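Local coordinates for putative alcohol dehydrogenase (PDB 4J6F), which is probably a zinc-dependent alcohol dehydrogenase of the medium-chain family, thought to oxidise alcohols with NAD+, at residues G160-Y165 with L377-D382; D113-I118 with L180-L185; M198-R203 with R228-V233. All blocks are in the same frame, centred on the assembly; numbering follows the deposited sequence.

Interaction 1 of 3, residues G160-Y165 with L377-D382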
loop_
_atom_site.group_PDB
_atom_site.type_symbol
_atom_site.label_atom_id
_atom_site.label_comp_id
_atom_site.label_asym_id
_atom_site.label_seq_id
_atom_site.Cartn_x
_atom_site.Cartn_y
_atom_site.Cartn_z
ATOM N N GLY A 160 -12.756 -5.147 -29.698
ATOM C CA GLY A 160 -11.306 -4.913 -29.847
ATOM C C GLY A 160 -10.698 -5.423 -31.142
ATOM O O GLY A 160 -11.359 -5.452 -32.169
ATOM N N GLY A 161 -9.438 -5.838 -31.100
ATOM C CA GLY A 161 -8.688 -6.119 -32.327
ATOM C C GLY A 161 -8.606 -7.536 -32.887
ATOM O O GLY A 161 -7.916 -7.766 -33.884
ATOM N N TYR A 162 -9.288 -8.494 -32.283
ATOM C CA TYR A 162 -9.304 -9.827 -32.863
ATOM C C TYR A 162 -10.388 -9.925 -33.923
ATOM O O TYR A 162 -11.288 -10.741 -33.844
ATOM C CB TYR A 162 -9.511 -10.877 -31.786
ATOM C CG TYR A 162 -8.379 -10.943 -30.804
ATOM C CD1 TYR A 162 -7.088 -10.676 -31.198
ATOM C CD2 TYR A 162 -8.603 -11.269 -29.483
ATOM C CE1 TYR A 162 -6.049 -10.728 -30.302
ATOM C CE2 TYR A 162 -7.570 -11.321 -28.583
ATOM C CZ TYR A 162 -6.297 -11.050 -29.002
ATOM O OH TYR A 162 -5.268 -11.115 -28.115
ATOM N N ALA A 163 -10.239 -9.091 -34.938
ATOM C CA ALA A 163 -11.162 -8.943 -36.053
ATOM C C ALA A 163 -10.394 -8.263 -37.190
ATOM O O ALA A 163 -9.243 -7.830 -36.980
ATOM C CB ALA A 163 -12.339 -8.093 -35.629
ATOM N N GLU A 164 -11.002 -8.184 -38.383
ATOM C CA GLU A 164 -10.365 -7.526 -39.545
ATOM C C GLU A 164 -10.495 -5.995 -39.507
ATOM O O GLU A 164 -9.675 -5.289 -40.097
ATOM C CB GLU A 164 -10.917 -8.060 -40.862
ATOM C CG GLU A 164 -10.595 -9.521 -41.112
ATOM C CD GLU A 164 -11.252 -10.089 -42.369
ATOM O OE1 GLU A 164 -12.468 -9.873 -42.604
ATOM O OE2 GLU A 164 -10.538 -10.778 -43.122
ATOM N N TYR A 165 -11.515 -5.497 -38.807
ATOM C CA TYR A 165 -11.781 -4.067 -38.707
ATOM C C TYR A 165 -12.197 -3.691 -37.300
ATOM O O TYR A 165 -12.784 -4.497 -36.589
ATOM C CB TYR A 165 -12.874 -3.656 -39.696
ATOM C CG TYR A 165 -12.489 -3.900 -41.127
ATOM C CD1 TYR A 165 -11.718 -2.970 -41.822
ATOM C CD2 TYR A 165 -12.869 -5.070 -41.783
ATOM C CE1 TYR A 165 -11.339 -3.193 -43.133
ATOM C CE2 TYR A 165 -12.493 -5.299 -43.099
ATOM C CZ TYR A 165 -11.727 -4.354 -43.760
ATOM O OH TYR A 165 -11.353 -4.560 -45.060
ATOM N N LEU A 377 3.027 -12.346 -27.778
ATOM C CA LEU A 377 2.463 -13.012 -28.945
ATOM C C LEU A 377 1.509 -12.050 -29.651
ATOM O O LEU A 377 0.767 -11.287 -29.001
ATOM C CB LEU A 377 1.780 -14.328 -28.560
ATOM C CG LEU A 377 2.635 -15.370 -27.812
ATOM C CD1 LEU A 377 1.866 -16.671 -27.647
ATOM C CD2 LEU A 377 3.980 -15.664 -28.470
ATOM N N VAL A 378 1.575 -12.059 -30.982
ATOM C CA VAL A 378 0.795 -11.145 -31.825
ATOM C C VAL A 378 -0.138 -11.915 -32.765
ATOM O O VAL A 378 0.288 -12.878 -33.425
ATOM C CB VAL A 378 1.719 -10.247 -32.665
ATOM C CG1 VAL A 378 0.904 -9.281 -33.498
ATOM C CG2 VAL A 378 2.689 -9.509 -31.758
ATOM N N VAL A 379 -1.400 -11.490 -32.822
ATOM C CA VAL A 379 -2.389 -12.116 -33.706
ATOM C C VAL A 379 -2.645 -11.265 -34.950
ATOM O O VAL A 379 -2.963 -10.078 -34.837
ATOM C CB VAL A 379 -3.704 -12.381 -32.970
ATOM C CG1 VAL A 379 -4.751 -12.881 -33.943
ATOM C CG2 VAL A 379 -3.481 -13.394 -31.863
ATOM N N VAL A 380 -2.493 -11.880 -36.124
ATOM C CA VAL A 380 -2.679 -11.206 -37.413
ATOM C C VAL A 380 -3.892 -11.750 -38.167
ATOM O O VAL A 380 -4.060 -12.953 -38.236
ATOM C CB VAL A 380 -1.422 -11.366 -38.285
ATOM C CG1 VAL A 380 -1.692 -10.947 -39.728
ATOM C CG2 VAL A 380 -0.276 -10.566 -37.687
ATOM N N PRO A 381 -4.748 -10.866 -38.725
ATOM C CA PRO A 381 -5.899 -11.358 -39.490
ATOM C C PRO A 381 -5.538 -12.150 -40.749
ATOM O O PRO A 381 -4.635 -11.751 -41.490
ATOM C CB PRO A 381 -6.657 -10.082 -39.844
ATOM C CG PRO A 381 -6.340 -9.169 -38.705
ATOM C CD PRO A 381 -4.880 -9.425 -38.440
ATOM N N ASP A 382 -6.252 -13.276 -40.917
ATOM C CA ASP A 382 -6.200 -14.235 -42.035
ATOM C C ASP A 382 -6.672 -15.606 -41.550
ATOM O O ASP A 382 -5.942 -16.322 -40.863
ATOM C CB ASP A 382 -4.806 -14.356 -42.661
ATOM C CG ASP A 382 -4.675 -13.576 -43.970
ATOM O OD1 ASP A 382 -5.572 -12.757 -44.282
ATOM O OD2 ASP A 382 -3.667 -13.781 -44.688
HETATM O O HOH W 1 -5.955 -9.730 -34.864
#
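A water molecule bridges two backbone carbonyls, donating one hydrogen bond to Gly161 O at 2.9 Å and another to Val379 O at 3.0 Å. Gly161 O is gripped a second time, by the backbone N of Ala163 in a weak bond of 2.9 Å that closes an inverse gamma turn centred on Tyr162. The two segments share no direct hydrogen bond, so this water is their polar link. It also lies at the edge of the Tyr162 ring, in the ring plane. Beside it the ring meets Val379: CE1 of Tyr162 comes to 3.9 Å from CB of Val379 and lies nearly as close to the CG2 methyl. The valine meets the ring obliquely, its side chain roughly perpendicular to that of the tyrosine. Tyr162 CG stands anti to its carbonyl carbon (chi1 -65°), which swings the ring to the side where its CE1 atom reaches Val379. Its hydroxyl is hydrogen-bonded to Asp77, and Phe361 packs against the ring edge-to-face. Val379 lies on strand 376-380, which pairs antiparallel with 63-72 and parallel with 352-357 in the mixed sheet of the GroES-like catalytic domain; segment 160-165, a loop running into strand 165-169, lies against this last strand of the chain, just before its C-terminus. Further along, where that strand has ended, Pro381 takes over the contact: its CG lies 3.6 Å from the carbonyl O of Ala163, while its CB packs at 4.2 Å against CG of Glu164. The glutamate chain and the proline ring run past one another head to tail, the proline touching the aliphatic part of the glutamate. The carboxylate turns to another partner: Glu164 OE1 accepts a hydrogen bond from the backbone N of Thr35, on strand 33-39.

Interaction 2 of 3, residues D113-I118 with L180-L185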
loop_
_atom_site.group_PDB
_atom_site.type_symbol
_atom_site.label_atom_id
_atom_site.label_comp_id
_atom_site.label_asym_id
_atom_site.label_seq_id
_atom_site.Cartn_x
_atom_site.Cartn_y
_atom_site.Cartn_z
ATOM N N ASP A 113 -4.133 -4.743 -27.832
ATOM C CA ASP A 113 -2.961 -4.134 -28.474
ATOM C C ASP A 113 -3.057 -4.076 -29.986
ATOM O O ASP A 113 -2.304 -4.740 -30.693
ATOM C CB ASP A 113 -1.700 -4.877 -28.061
ATOM C CG ASP A 113 -1.492 -4.864 -26.568
ATOM O OD1 ASP A 113 -2.072 -3.974 -25.910
ATOM O OD2 ASP A 113 -0.766 -5.744 -26.053
ATOM N N THR A 114 -3.976 -3.255 -30.475
ATOM C CA THR A 114 -4.321 -3.230 -31.891
ATOM C C THR A 114 -3.498 -2.209 -32.678
ATOM O O THR A 114 -3.343 -1.050 -32.267
ATOM C CB THR A 114 -5.820 -2.941 -32.065
ATOM O OG1 THR A 114 -6.566 -3.851 -31.250
ATOM C CG2 THR A 114 -6.248 -3.116 -33.496
ATOM N N VAL A 115 -2.963 -2.656 -33.809
ATOM C CA VAL A 115 -2.376 -1.750 -34.783
ATOM C C VAL A 115 -3.150 -1.917 -36.097
ATOM O O VAL A 115 -3.545 -3.035 -36.445
ATOM C CB VAL A 115 -0.864 -2.029 -34.993
ATOM C CG1 VAL A 115 -0.304 -1.176 -36.126
ATOM C CG2 VAL A 115 -0.080 -1.771 -33.718
ATOM N N GLY A 116 -3.370 -0.818 -36.821
ATOM C CA GLY A 116 -4.007 -0.892 -38.140
ATOM C C GLY A 116 -3.931 0.372 -38.979
ATOM O O GLY A 116 -3.219 1.319 -38.643
ATOM N N HIS A 117 -4.693 0.381 -40.074
ATOM C CA HIS A 117 -4.740 1.498 -41.027
ATOM C C HIS A 117 -6.155 2.082 -41.092
ATOM O O HIS A 117 -7.128 1.353 -41.289
ATOM C CB HIS A 117 -4.251 1.029 -42.399
ATOM C CG HIS A 117 -2.820 0.591 -42.389
ATOM N ND1 HIS A 117 -1.802 1.351 -42.927
ATOM C CD2 HIS A 117 -2.225 -0.503 -41.848
ATOM C CE1 HIS A 117 -0.646 0.732 -42.743
ATOM N NE2 HIS A 117 -0.875 -0.392 -42.085
ATOM N N ILE A 118 -6.273 3.390 -40.882
ATOM C CA ILE A 118 -7.572 4.038 -40.918
ATOM C C ILE A 118 -8.101 3.965 -42.338
ATOM O O ILE A 118 -7.444 4.432 -43.262
ATOM C CB ILE A 118 -7.483 5.512 -40.494
ATOM C CG1 ILE A 118 -6.887 5.626 -39.082
ATOM C CG2 ILE A 118 -8.855 6.175 -40.596
ATOM C CD1 ILE A 118 -6.949 7.014 -38.498
ATOM N N LEU A 180 9.099 0.964 -37.011
ATOM C CA LEU A 180 8.718 -0.386 -36.637
ATOM C C LEU A 180 7.565 -0.940 -37.465
ATOM O O LEU A 180 6.667 -0.207 -37.873
ATOM C CB LEU A 180 8.327 -0.437 -35.169
ATOM C CG LEU A 180 9.281 0.012 -34.051
ATOM C CD1 LEU A 180 8.556 -0.111 -32.714
ATOM C CD2 LEU A 180 10.605 -0.744 -34.015
ATOM N N THR A 181 7.619 -2.249 -37.696
ATOM C CA THR A 181 6.518 -3.062 -38.223
ATOM C C THR A 181 5.221 -2.869 -37.448
ATOM O O THR A 181 5.242 -2.617 -36.244
ATOM C CB THR A 181 6.865 -4.549 -38.068
ATOM O OG1 THR A 181 8.239 -4.732 -38.354
ATOM C CG2 THR A 181 6.099 -5.392 -39.017
ATOM N N ASP A 182 4.094 -3.025 -38.139
ATOM C CA ASP A 182 2.792 -3.100 -37.488
ATOM C C ASP A 182 2.810 -4.160 -36.383
ATOM O O ASP A 182 2.383 -3.883 -35.251
ATOM C CB ASP A 182 1.677 -3.379 -38.498
ATOM C CG ASP A 182 1.551 -2.286 -39.564
ATOM O OD1 ASP A 182 2.344 -1.308 -39.545
ATOM O OD2 ASP A 182 0.649 -2.406 -40.431
ATOM N N ILE A 183 3.332 -5.348 -36.690
ATOM C CA ILE A 183 3.476 -6.398 -35.674
ATOM C C ILE A 183 4.308 -5.944 -34.463
ATOM O O ILE A 183 3.928 -6.198 -33.323
ATOM C CB ILE A 183 4.062 -7.705 -36.253
ATOM C CG1 ILE A 183 3.063 -8.370 -37.226
ATOM C CG2 ILE A 183 4.432 -8.661 -35.129
ATOM C CD1 ILE A 183 3.633 -9.470 -38.101
ATOM N N GLU A 184 5.426 -5.263 -34.716
ATOM C CA GLU A 184 6.326 -4.824 -33.654
ATOM C C GLU A 184 5.631 -3.818 -32.757
ATOM O O GLU A 184 5.723 -3.879 -31.531
ATOM C CB GLU A 184 7.607 -4.230 -34.246
ATOM C CG GLU A 184 8.472 -5.266 -34.965
ATOM C CD GLU A 184 9.808 -4.728 -35.453
ATOM O OE1 GLU A 184 10.819 -5.434 -35.242
ATOM O OE2 GLU A 184 9.859 -3.621 -36.046
ATOM N N LEU A 185 4.909 -2.906 -33.387
ATOM C CA LEU A 185 4.160 -1.877 -32.696
ATOM C C LEU A 185 3.026 -2.445 -31.844
ATOM O O LEU A 185 2.614 -1.827 -30.867
ATOM C CB LEU A 185 3.594 -0.927 -33.739
ATOM C CG LEU A 185 3.443 0.541 -33.387
ATOM C CD1 LEU A 185 4.713 1.084 -32.749
ATOM C CD2 LEU A 185 3.113 1.290 -34.663
#
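His117 donates from NE2 to OD2 of Asp182 at 3.0 Å, with an N-H...O angle of 152°. The oxygen sits close to the ring plane at the imidazole edge and is met on its syn side, although ring and carboxylate are turned 47° apart. Next to this bond Val115 fills the angle between strand and helix. Its CG1 packs at 3.8 Å on CB of Asp182, whereas CG2 lies 3.6 Å from the carbonyl O of Asp182 and 3.8 Å from CB of Leu185, one turn further on. With CG1 anti to the backbone N (chi1 174°), that methyl is set against the Asp182 side chain and CG2 against its carbonyl and Leu185. A leucine in place of His117, lacking the imidazole N-H, would probably leave the carboxylate to Thr69 and Arg133 alone and weaken the tie between strand and helix start. Thr69 OG1 bonds to the same OD2, and Arg133 forms a salt bridge with OD1, so both carboxylate oxygens are held. Arg133 also bonds to Leu180 O, just ahead of the helix. At the helix start, Thr181 O accepts the backbone N of Leu185, and Thr181 N bonds to Glu184 OE2. A His-carboxylate hydrogen bond and a valine wedge thus join the short helix 182-185 to strand 113-121 of the GroES-like domain.

Interaction 3 of 3, residues M198-R203 with R228-V233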
loop_
_atom_site.group_PDB
_atom_site.type_symbol
_atom_site.label_atom_id
_atom_site.label_comp_id
_atom_site.label_asym_id
_atom_site.label_seq_id
_atom_site.Cartn_x
_atom_site.Cartn_y
_atom_site.Cartn_z
HETATM N N MSE A 198 2.507 1.314 -12.838
HETATM C CA MSE A 198 3.062 0.618 -11.676
HETATM C C MSE A 198 4.288 1.351 -11.225
HETATM O O MSE A 198 4.416 1.660 -10.044
HETATM C CB MSE A 198 3.394 -0.830 -12.018
HETATM C CG MSE A 198 2.163 -1.732 -12.000
HETATM SE SE MSE A 198 2.683 -3.562 -12.551
HETATM C CE MSE A 198 3.763 -4.112 -11.002
ATOM N N LEU A 199 5.179 1.669 -12.164
ATOM C CA LEU A 199 6.431 2.351 -11.837
ATOM C C LEU A 199 6.209 3.782 -11.358
ATOM O O LEU A 199 7.013 4.319 -10.593
ATOM C CB LEU A 199 7.408 2.319 -13.017
ATOM C CG LEU A 199 7.915 0.915 -13.374
ATOM C CD1 LEU A 199 8.930 0.963 -14.500
ATOM C CD2 LEU A 199 8.491 0.188 -12.165
ATOM N N GLU A 200 5.109 4.382 -11.803
ATOM C CA GLU A 200 4.740 5.732 -11.410
ATOM C C GLU A 200 4.112 5.740 -9.999
ATOM O O GLU A 200 4.365 6.644 -9.184
ATOM C CB GLU A 200 3.795 6.319 -12.468
ATOM C CG GLU A 200 3.630 7.835 -12.428
ATOM C CD GLU A 200 4.765 8.599 -13.091
ATOM O OE1 GLU A 200 4.529 9.778 -13.430
ATOM O OE2 GLU A 200 5.881 8.047 -13.271
ATOM N N ARG A 201 3.315 4.711 -9.711
ATOM C CA ARG A 201 2.634 4.592 -8.420
ATOM C C ARG A 201 3.614 4.295 -7.306
ATOM O O ARG A 201 3.449 4.749 -6.182
ATOM C CB ARG A 201 1.568 3.500 -8.476
ATOM C CG ARG A 201 0.315 3.889 -9.245
ATOM C CD ARG A 201 -0.563 4.846 -8.454
ATOM N NE ARG A 201 -0.855 4.284 -7.146
ATOM C CZ ARG A 201 -1.672 3.254 -6.954
ATOM N NH1 ARG A 201 -2.300 2.690 -7.988
ATOM N NH2 ARG A 201 -1.854 2.783 -5.728
ATOM N N ALA A 202 4.641 3.523 -7.630
ATOM C CA ALA A 202 5.706 3.219 -6.691
ATOM C C ALA A 202 6.771 4.318 -6.640
ATOM O O ALA A 202 7.707 4.229 -5.852
ATOM C CB ALA A 202 6.335 1.882 -7.047
ATOM N N ARG A 203 6.642 5.338 -7.495
ATOM C CA ARG A 203 7.603 6.451 -7.563
ATOM C C ARG A 203 9.059 6.009 -7.749
ATOM O O ARG A 203 9.960 6.563 -7.106
ATOM C CB ARG A 203 7.499 7.305 -6.308
ATOM C CG ARG A 203 6.206 8.086 -6.188
ATOM C CD ARG A 203 6.036 8.678 -4.798
ATOM N NE ARG A 203 5.691 7.654 -3.809
ATOM C CZ ARG A 203 6.521 7.173 -2.885
ATOM N NH1 ARG A 203 6.093 6.251 -2.042
ATOM N NH2 ARG A 203 7.769 7.601 -2.795
ATOM N N ARG A 228 14.785 0.604 -17.065
ATOM C CA ARG A 228 15.981 1.127 -17.695
ATOM C C ARG A 228 15.724 2.518 -18.270
ATOM O O ARG A 228 16.536 3.422 -18.111
ATOM C CB ARG A 228 16.464 0.173 -18.775
ATOM C CG ARG A 228 17.175 -1.040 -18.230
ATOM C CD ARG A 228 18.443 -0.626 -17.513
ATOM N NE ARG A 228 19.123 -1.787 -16.954
ATOM C CZ ARG A 228 20.136 -1.740 -16.102
ATOM N NH1 ARG A 228 20.609 -0.574 -15.685
ATOM N NH2 ARG A 228 20.665 -2.870 -15.658
ATOM N N ALA A 229 14.562 2.681 -18.897
ATOM C CA ALA A 229 14.176 3.930 -19.558
ATOM C C ALA A 229 14.207 5.143 -18.645
ATOM O O ALA A 229 14.369 6.262 -19.118
ATOM C CB ALA A 229 12.792 3.788 -20.174
ATOM N N ARG A 230 14.038 4.921 -17.342
ATOM C CA ARG A 230 13.944 6.024 -16.387
ATOM C C ARG A 230 15.176 6.076 -15.469
ATOM O O ARG A 230 15.247 6.901 -14.561
ATOM C CB ARG A 230 12.606 5.962 -15.614
ATOM C CG ARG A 230 12.639 5.178 -14.314
ATOM C CD ARG A 230 11.304 4.637 -13.825
ATOM N NE ARG A 230 10.100 5.212 -14.420
ATOM C CZ ARG A 230 9.088 5.747 -13.734
ATOM N NH1 ARG A 230 9.132 5.826 -12.414
ATOM N NH2 ARG A 230 8.019 6.208 -14.375
ATOM N N GLY A 231 16.146 5.197 -15.727
ATOM C CA GLY A 231 17.426 5.216 -15.016
ATOM C C GLY A 231 17.514 4.292 -13.814
ATOM O O GLY A 231 18.461 4.370 -13.029
ATOM N N ALA A 232 16.530 3.413 -13.664
ATOM C CA ALA A 232 16.499 2.479 -12.547
ATOM C C ALA A 232 17.197 1.168 -12.877
ATOM O O ALA A 232 17.463 0.865 -14.041
ATOM C CB ALA A 232 15.064 2.222 -12.124
ATOM N N VAL A 233 17.474 0.389 -11.836
ATOM C CA VAL A 233 18.170 -0.888 -11.970
ATOM C C VAL A 233 17.209 -2.059 -11.689
ATOM O O VAL A 233 16.787 -2.264 -10.544
ATOM C CB VAL A 233 19.422 -0.948 -11.044
ATOM C CG1 VAL A 233 20.309 -2.130 -11.403
ATOM C CG2 VAL A 233 20.238 0.338 -11.137
#
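The guanidinium of Arg230 lies with one face against Leu199, whose CB stands 3.9 Å above the plane, over the centre of the group. At its edge, near the same plane, is OE2 of Glu200. NH2 of Arg230 donates to this oxygen at 3.0 Å with an N-H...O angle of 158°, and the bond is part of a salt bridge. The carboxylate is twisted 69° from the guanidinium, and OE2 is approached nearly along its C-O axis, so one oxygen and one nitrogen make the pair rather than a two-pronged, coplanar one. Glu200 reaches this position by a bend: CG is anti to the backbone N, and the turn at chi2 (80°) brings the carboxylate back toward the arginine. On the other terminal nitrogen, NH1 is hydrogen-bonded to the carbonyl O of Leu204, just past the end of the segment, and it also lies 3.2 Å from the carbonyl O of Leu199. The arginine thus binds a side-chain charge and the Leu204 carbonyl just beyond the C-terminal end of helix 189-201, where its positive charge would probably complement the helix dipole. Glu196, one turn before Glu200, adds a weak, long ion pair to NH2. Tyr342 of helix 333-344 also touches Arg230, and Leu199 extends on to Ile223 and Leu226 of helix 218-229. Both helices close in a Schellman motif, at Arg203 and at Gly231; in the second, Gly231 N bonds to Arg228 O at 3.0 Å. Helix 218-229 lies in the crossover between strands 209-212 and 233-238, a beta-alpha-beta unit of the six-stranded parallel sheet, and the contact joins its C-terminal end to that of helix 189-201 in the Rossmann-type nucleotide-binding domain of this dehydrogenase family.

Interactions 1 and 2 are neighbours in the catalytic domain, their centres about 10 Å apart and both reaching the same mixed sheet. They touch directly: Gly161 CA lies 3.3 Å from Thr114 OG1; Val380 CG2 packs 4.0 Å from Ile183 CG1, which places helix 182-185 against the C-terminal strand as well as strand 113-121. Interaction 3 is set apart in the Rossmann-type domain, its centre about 31 Å from that of interaction 1 and about 26 Å from that of interaction 2. In the chain it is nested inside the loop closed by interaction 1 and follows interaction 2, with helix 189-201 coming directly after helix 182-185.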